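Local coordinates for protein carbamate kinase (Mycoplasma penetrans, PDB 4AXS) that probably catalyses the reversible transfer of a phosphoryl group from carbamoyl phosphate to ADP, yielding ATP in the arginine deiminase pathway, at residues R26-L31 and V243-F248; K126-F131 and G203-V208. All blocks are in the same frame, centred on the assembly; numbering follows the deposited sequence.

In the fold
Both contacts join parallel strands that are far apart in sequence, and one strand links them. Strand 64-68 pairs with strand 27-31 of contact 1, and through Val-66 it also forms backbone hydrogen bonds with Cys-206 and Val-208 of contact 2. The order is thus 128-130, 205-207, 64-68, 27-31, 247-251, the core of an amino acid kinase fold. Along the chain, contact 1 pairs the first and last of the four segments, and both segments of contact 2 fall between them. The centres of the two contacts are about 13 Å apart and their nearest atoms about 7 Å. Helix 193-201 touches side chains of both. Contact 1 lies inside the subunit; contact 2 reaches the second subunit.

Contact 1 (R26-L31 and V243-F248); sequences RIVIAL and VNADIF
Arg-26 stretches its side chain past Ala-245 to the end of the helix that precedes strand 247-251. A bend at chi3 (-76°) turns the guanidinium so that NH1 meets Val-243 O at 2.6 Å, in the carbonyl plane and on a lone pair, the oxygen lying at the edge of the guanidinium. NH2 has a different partner, a salt bridge to Glu-63, so the group is held on two sides. At the other end of the residue, Arg-26 N donates to Asp-246 OD2 (3.1 Å) from above the carboxylate plane, while Arg-26 O receives Asp-246 N at 3.2 Å and, more weakly, Ile-247 N. Asn-244, with positive phi, is the C-prime residue of a Schellman motif that closes helix 232-242, and the chain then enters a parallel strand pair at the centre of the amino acid kinase sheet. There Val-28 N bonds to Ile-247 O at 3.0 Å. Ile-27 and Ile-247 run abreast on one face, Ile-27 CG1 3.9 Å from Ile-247 CD1. On the other, beneath helix 232-242, the Phe-248 ring runs obliquely past Val-28, Phe-248 CD1 4.0 Å from Val-28 CG1, and its CE1 approaches Ala-30 CB at 4.1 Å.

Contact 2 (K126-F131 and G203-V208); sequences KDVLYF and GCVCIV
Strands 128-130 and 205-207 run parallel, their axes 4.6 Å apart at an angle of 19°. Backbone bonds pass back and forth between them, from Leu-129 N to Val-205 O, Ile-207 N to Leu-129 O (2.7 Å) and Phe-131 N to Ile-207 O, with a weak one from Val-205 N to Asp-127 O at the start. On one face, the Tyr-130 side chain runs roughly perpendicular to that of Ile-207: Tyr-130 CD2 comes against the CG2 branch of Ile-207, and Ile-207 O lies over one ring face, displaced from the ring centre. The phenol OH is bound to His-68. Farther back, Val-128 reaches Ile-207 CD1 with CG1 at 3.9 Å and packs against Val-205 with CG2, both valines under helix 96-121. The Leu-129 face instead carries sulfur. Phe-131 has CG anti to its carbonyl carbon (chi1 -54°), which brings CE1 to within 3.8 Å of Cys-206 CB. The Cys-206 sulfur sits at the ring edge, 5.4 Å from the centroid, and Val-208 runs alongside the ring. Phe-131 also meets Phe-131 of the second subunit, and Tyr-130 forms backbone hydrogen bonds to that subunit, an arrangement consistent with the carbamate kinase dimer, in which the central sheets of two amino acid kinase folds join edge to edge.

Contact 1 (R26-L31 and V243-F248)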
loop_
_atom_site.group_PDB
_atom_site.type_symbol
_atom_site.label_atom_id
_atom_site.label_comp_id
_atom_site.label_asym_id
_atom_site.label_seq_id
_atom_site.Cartn_x
_atom_site.Cartn_y
_atom_site.Cartn_z
ATOM N N ARG A 26 9.754 22.887 3.555
ATOM C CA ARG A 26 9.200 21.722 2.878
ATOM C C ARG A 26 10.269 21.028 2.041
ATOM O O ARG A 26 11.040 21.686 1.333
ATOM C CB ARG A 26 8.002 22.117 2.007
ATOM C CG ARG A 26 7.187 20.927 1.507
ATOM C CD ARG A 26 5.838 21.343 0.939
ATOM N NE ARG A 26 4.894 21.676 2.002
ATOM C CZ ARG A 26 3.594 21.883 1.813
ATOM N NH1 ARG A 26 3.076 21.792 0.595
ATOM N NH2 ARG A 26 2.809 22.184 2.840
ATOM N N ILE A 27 10.313 19.699 2.120
ATOM C CA ILE A 27 11.376 18.923 1.476
ATOM C C ILE A 27 10.919 17.543 1.000
ATOM O O ILE A 27 10.473 16.722 1.800
ATOM C CB ILE A 27 12.551 18.698 2.435
ATOM C CG1 ILE A 27 13.087 20.039 2.948
ATOM C CG2 ILE A 27 13.634 17.887 1.747
ATOM C CD1 ILE A 27 13.947 19.925 4.195
ATOM N N VAL A 28 11.045 17.288 -0.300
ATOM C CA VAL A 28 10.726 15.984 -0.859
ATOM C C VAL A 28 11.989 15.175 -1.033
ATOM O O VAL A 28 12.931 15.603 -1.715
ATOM C CB VAL A 28 10.045 16.101 -2.223
ATOM C CG1 VAL A 28 9.916 14.727 -2.851
ATOM C CG2 VAL A 28 8.673 16.753 -2.078
ATOM N N ILE A 29 12.017 14.001 -0.425
ATOM C CA ILE A 29 13.204 13.161 -0.461
ATOM C C ILE A 29 12.916 11.860 -1.195
ATOM O O ILE A 29 11.905 11.222 -0.946
ATOM C CB ILE A 29 13.727 12.861 0.966
ATOM C CG1 ILE A 29 13.865 14.158 1.762
ATOM C CG2 ILE A 29 15.075 12.150 0.910
ATOM C CD1 ILE A 29 14.584 13.997 3.088
ATOM N N ALA A 30 13.813 11.472 -2.096
ATOM C CA ALA A 30 13.637 10.262 -2.888
ATOM C C ALA A 30 14.743 9.244 -2.618
ATOM O O ALA A 30 15.912 9.511 -2.862
ATOM C CB ALA A 30 13.586 10.613 -4.373
ATOM N N LEU A 31 14.365 8.067 -2.131
ATOM C CA LEU A 31 15.332 7.042 -1.723
ATOM C C LEU A 31 15.438 5.890 -2.724
ATOM O O LEU A 31 14.468 5.165 -2.951
ATOM C CB LEU A 31 14.944 6.498 -0.348
ATOM C CG LEU A 31 15.669 5.294 0.255
ATOM C CD1 LEU A 31 17.088 5.622 0.631
ATOM C CD2 LEU A 31 14.894 4.844 1.492
ATOM N N VAL A 243 2.996 19.427 -4.542
ATOM C CA VAL A 243 2.987 19.862 -3.150
ATOM C C VAL A 243 3.739 21.183 -3.007
ATOM O O VAL A 243 3.658 21.859 -1.982
ATOM C CB VAL A 243 3.629 18.807 -2.235
ATOM C CG1 VAL A 243 2.745 17.572 -2.153
ATOM C CG2 VAL A 243 5.004 18.430 -2.746
ATOM N N ASN A 244 4.487 21.535 -4.046
ATOM C CA ASN A 244 5.206 22.801 -4.097
ATOM C C ASN A 244 6.154 23.019 -2.920
ATOM O O ASN A 244 6.118 24.067 -2.265
ATOM C CB ASN A 244 4.217 23.960 -4.192
ATOM C CG ASN A 244 4.830 25.190 -4.828
ATOM O OD1 ASN A 244 4.259 25.768 -5.753
ATOM N ND2 ASN A 244 6.005 25.590 -4.347
ATOM N N ALA A 245 6.992 22.018 -2.652
ATOM C CA ALA A 245 8.039 22.136 -1.637
ATOM C C ALA A 245 9.128 23.044 -2.150
ATOM O O ALA A 245 9.088 23.496 -3.290
ATOM C CB ALA A 245 8.628 20.774 -1.302
ATOM N N ASP A 246 10.111 23.291 -1.297
ATOM C CA ASP A 246 11.242 24.130 -1.654
ATOM C C ASP A 246 12.331 23.249 -2.239
ATOM O O ASP A 246 12.758 23.437 -3.372
ATOM C CB ASP A 246 11.771 24.835 -0.408
ATOM C CG ASP A 246 10.661 25.390 0.449
ATOM O OD1 ASP A 246 9.742 26.023 -0.126
ATOM O OD2 ASP A 246 10.703 25.169 1.685
ATOM N N ILE A 247 12.758 22.272 -1.449
ATOM C CA ILE A 247 13.847 21.389 -1.825
ATOM C C ILE A 247 13.351 20.012 -2.306
ATOM O O ILE A 247 12.350 19.481 -1.819
ATOM C CB ILE A 247 14.846 21.201 -0.649
ATOM C CG1 ILE A 247 15.351 22.553 -0.136
ATOM C CG2 ILE A 247 16.006 20.324 -1.063
ATOM C CD1 ILE A 247 14.560 23.126 1.028
ATOM N N PHE A 248 14.078 19.471 -3.279
ATOM C CA PHE A 248 13.911 18.124 -3.779
ATOM C C PHE A 248 15.260 17.424 -3.640
ATOM O O PHE A 248 16.181 17.716 -4.389
ATOM C CB PHE A 248 13.473 18.170 -5.246
ATOM C CG PHE A 248 13.347 16.811 -5.896
ATOM C CD1 PHE A 248 13.034 15.682 -5.143
ATOM C CD2 PHE A 248 13.518 16.665 -7.269
ATOM C CE1 PHE A 248 12.912 14.424 -5.747
ATOM C CE2 PHE A 248 13.398 15.411 -7.881
ATOM C CZ PHE A 248 13.094 14.290 -7.118
#

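Contact 2 (K126-F131 and G203-V208)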
loop_
_atom_site.group_PDB
_atom_site.type_symbol
_atom_site.label_atom_id
_atom_site.label_comp_id
_atom_site.label_asym_id
_atom_site.label_seq_id
_atom_site.Cartn_x
_atom_site.Cartn_y
_atom_site.Cartn_z
ATOM N N LYS A 126 3.137 12.890 15.154
ATOM C CA LYS A 126 2.784 13.135 13.759
ATOM C C LYS A 126 2.339 11.829 13.128
ATOM O O LYS A 126 2.902 10.776 13.418
ATOM C CB LYS A 126 4.000 13.664 12.994
ATOM C CG LYS A 126 3.810 15.046 12.423
ATOM C CD LYS A 126 5.117 15.624 11.928
ATOM C CE LYS A 126 4.933 17.092 11.560
ATOM N NZ LYS A 126 4.160 17.817 12.623
ATOM N N ASP A 127 1.344 11.881 12.254
ATOM C CA ASP A 127 0.928 10.655 11.582
ATOM C C ASP A 127 1.732 10.394 10.309
ATOM O O ASP A 127 1.686 11.195 9.360
ATOM C CB ASP A 127 -0.572 10.670 11.285
ATOM C CG ASP A 127 -1.411 10.300 12.497
ATOM O OD1 ASP A 127 -0.936 9.494 13.334
ATOM O OD2 ASP A 127 -2.548 10.806 12.609
ATOM N N VAL A 128 2.474 9.282 10.299
ATOM C CA VAL A 128 3.133 8.828 9.077
ATOM C C VAL A 128 2.167 7.989 8.244
ATOM O O VAL A 128 1.575 7.039 8.750
ATOM C CB VAL A 128 4.420 8.015 9.343
ATOM C CG1 VAL A 128 5.226 7.892 8.065
ATOM C CG2 VAL A 128 5.278 8.667 10.411
ATOM N N LEU A 129 2.018 8.354 6.970
ATOM C CA LEU A 129 1.093 7.703 6.037
ATOM C C LEU A 129 1.814 7.080 4.828
ATOM O O LEU A 129 2.840 7.583 4.400
ATOM C CB LEU A 129 0.076 8.727 5.531
ATOM C CG LEU A 129 -1.216 8.983 6.315
ATOM C CD1 LEU A 129 -1.073 8.583 7.771
ATOM C CD2 LEU A 129 -1.645 10.449 6.180
ATOM N N TYR A 130 1.275 5.982 4.291
ATOM C CA TYR A 130 1.762 5.405 3.036
ATOM C C TYR A 130 0.610 5.233 2.075
ATOM O O TYR A 130 -0.215 4.340 2.254
ATOM C CB TYR A 130 2.469 4.046 3.211
ATOM C CG TYR A 130 3.199 3.621 1.944
ATOM C CD1 TYR A 130 2.508 3.072 0.858
ATOM C CD2 TYR A 130 4.571 3.816 1.815
ATOM C CE1 TYR A 130 3.163 2.719 -0.306
ATOM C CE2 TYR A 130 5.251 3.464 0.657
ATOM C CZ TYR A 130 4.551 2.925 -0.404
ATOM O OH TYR A 130 5.245 2.584 -1.544
ATOM N N PHE A 131 0.553 6.083 1.056
ATOM C CA PHE A 131 -0.462 5.966 0.022
ATOM C C PHE A 131 0.004 5.050 -1.102
ATOM O O PHE A 131 1.010 5.307 -1.759
ATOM C CB PHE A 131 -0.811 7.331 -0.569
ATOM C CG PHE A 131 -1.213 8.345 0.445
ATOM C CD1 PHE A 131 -0.265 9.160 1.044
ATOM C CD2 PHE A 131 -2.542 8.500 0.804
ATOM C CE1 PHE A 131 -0.631 10.102 1.990
ATOM C CE2 PHE A 131 -2.915 9.447 1.750
ATOM C CZ PHE A 131 -1.953 10.247 2.339
ATOM N N GLY A 203 0.225 18.315 9.281
ATOM C CA GLY A 203 1.603 17.939 9.532
ATOM C C GLY A 203 1.848 16.459 9.305
ATOM O O GLY A 203 2.685 15.849 9.971
ATOM N N CYS A 204 1.124 15.861 8.369
ATOM C CA CYS A 204 1.275 14.432 8.160
ATOM C C CYS A 204 2.487 14.150 7.296
ATOM O O CYS A 204 2.634 14.731 6.221
ATOM C CB CYS A 204 0.006 13.835 7.562
ATOM S SG CYS A 204 -1.414 13.923 8.701
ATOM N N VAL A 205 3.371 13.288 7.788
ATOM C CA VAL A 205 4.516 12.843 7.000
ATOM C C VAL A 205 4.094 11.715 6.049
ATOM O O VAL A 205 3.895 10.572 6.467
ATOM C CB VAL A 205 5.699 12.421 7.895
ATOM C CG1 VAL A 205 5.211 11.594 9.047
ATOM C CG2 VAL A 205 6.748 11.665 7.090
ATOM N N CYS A 206 3.970 12.066 4.770
ATOM C CA CYS A 206 3.337 11.241 3.751
ATOM C C CYS A 206 4.318 10.520 2.839
ATOM O O CYS A 206 5.148 11.150 2.197
ATOM C CB CYS A 206 2.472 12.119 2.853
ATOM S SG CYS A 206 1.312 13.173 3.700
ATOM N N ILE A 207 4.177 9.201 2.740
ATOM C CA ILE A 207 5.014 8.410 1.847
ATOM C C ILE A 207 4.244 8.091 0.577
ATOM O O ILE A 207 3.185 7.464 0.624
ATOM C CB ILE A 207 5.492 7.114 2.516
ATOM C CG1 ILE A 207 6.031 7.412 3.918
ATOM C CG2 ILE A 207 6.538 6.429 1.656
ATOM C CD1 ILE A 207 6.355 6.176 4.724
ATOM N N VAL A 208 4.779 8.540 -0.556
ATOM C CA VAL A 208 4.116 8.377 -1.845
ATOM C C VAL A 208 5.092 8.081 -2.974
ATOM O O VAL A 208 6.320 8.131 -2.793
ATOM C CB VAL A 208 3.348 9.637 -2.234
ATOM C CG1 VAL A 208 2.152 9.836 -1.322
ATOM C CG2 VAL A 208 4.268 10.841 -2.195
#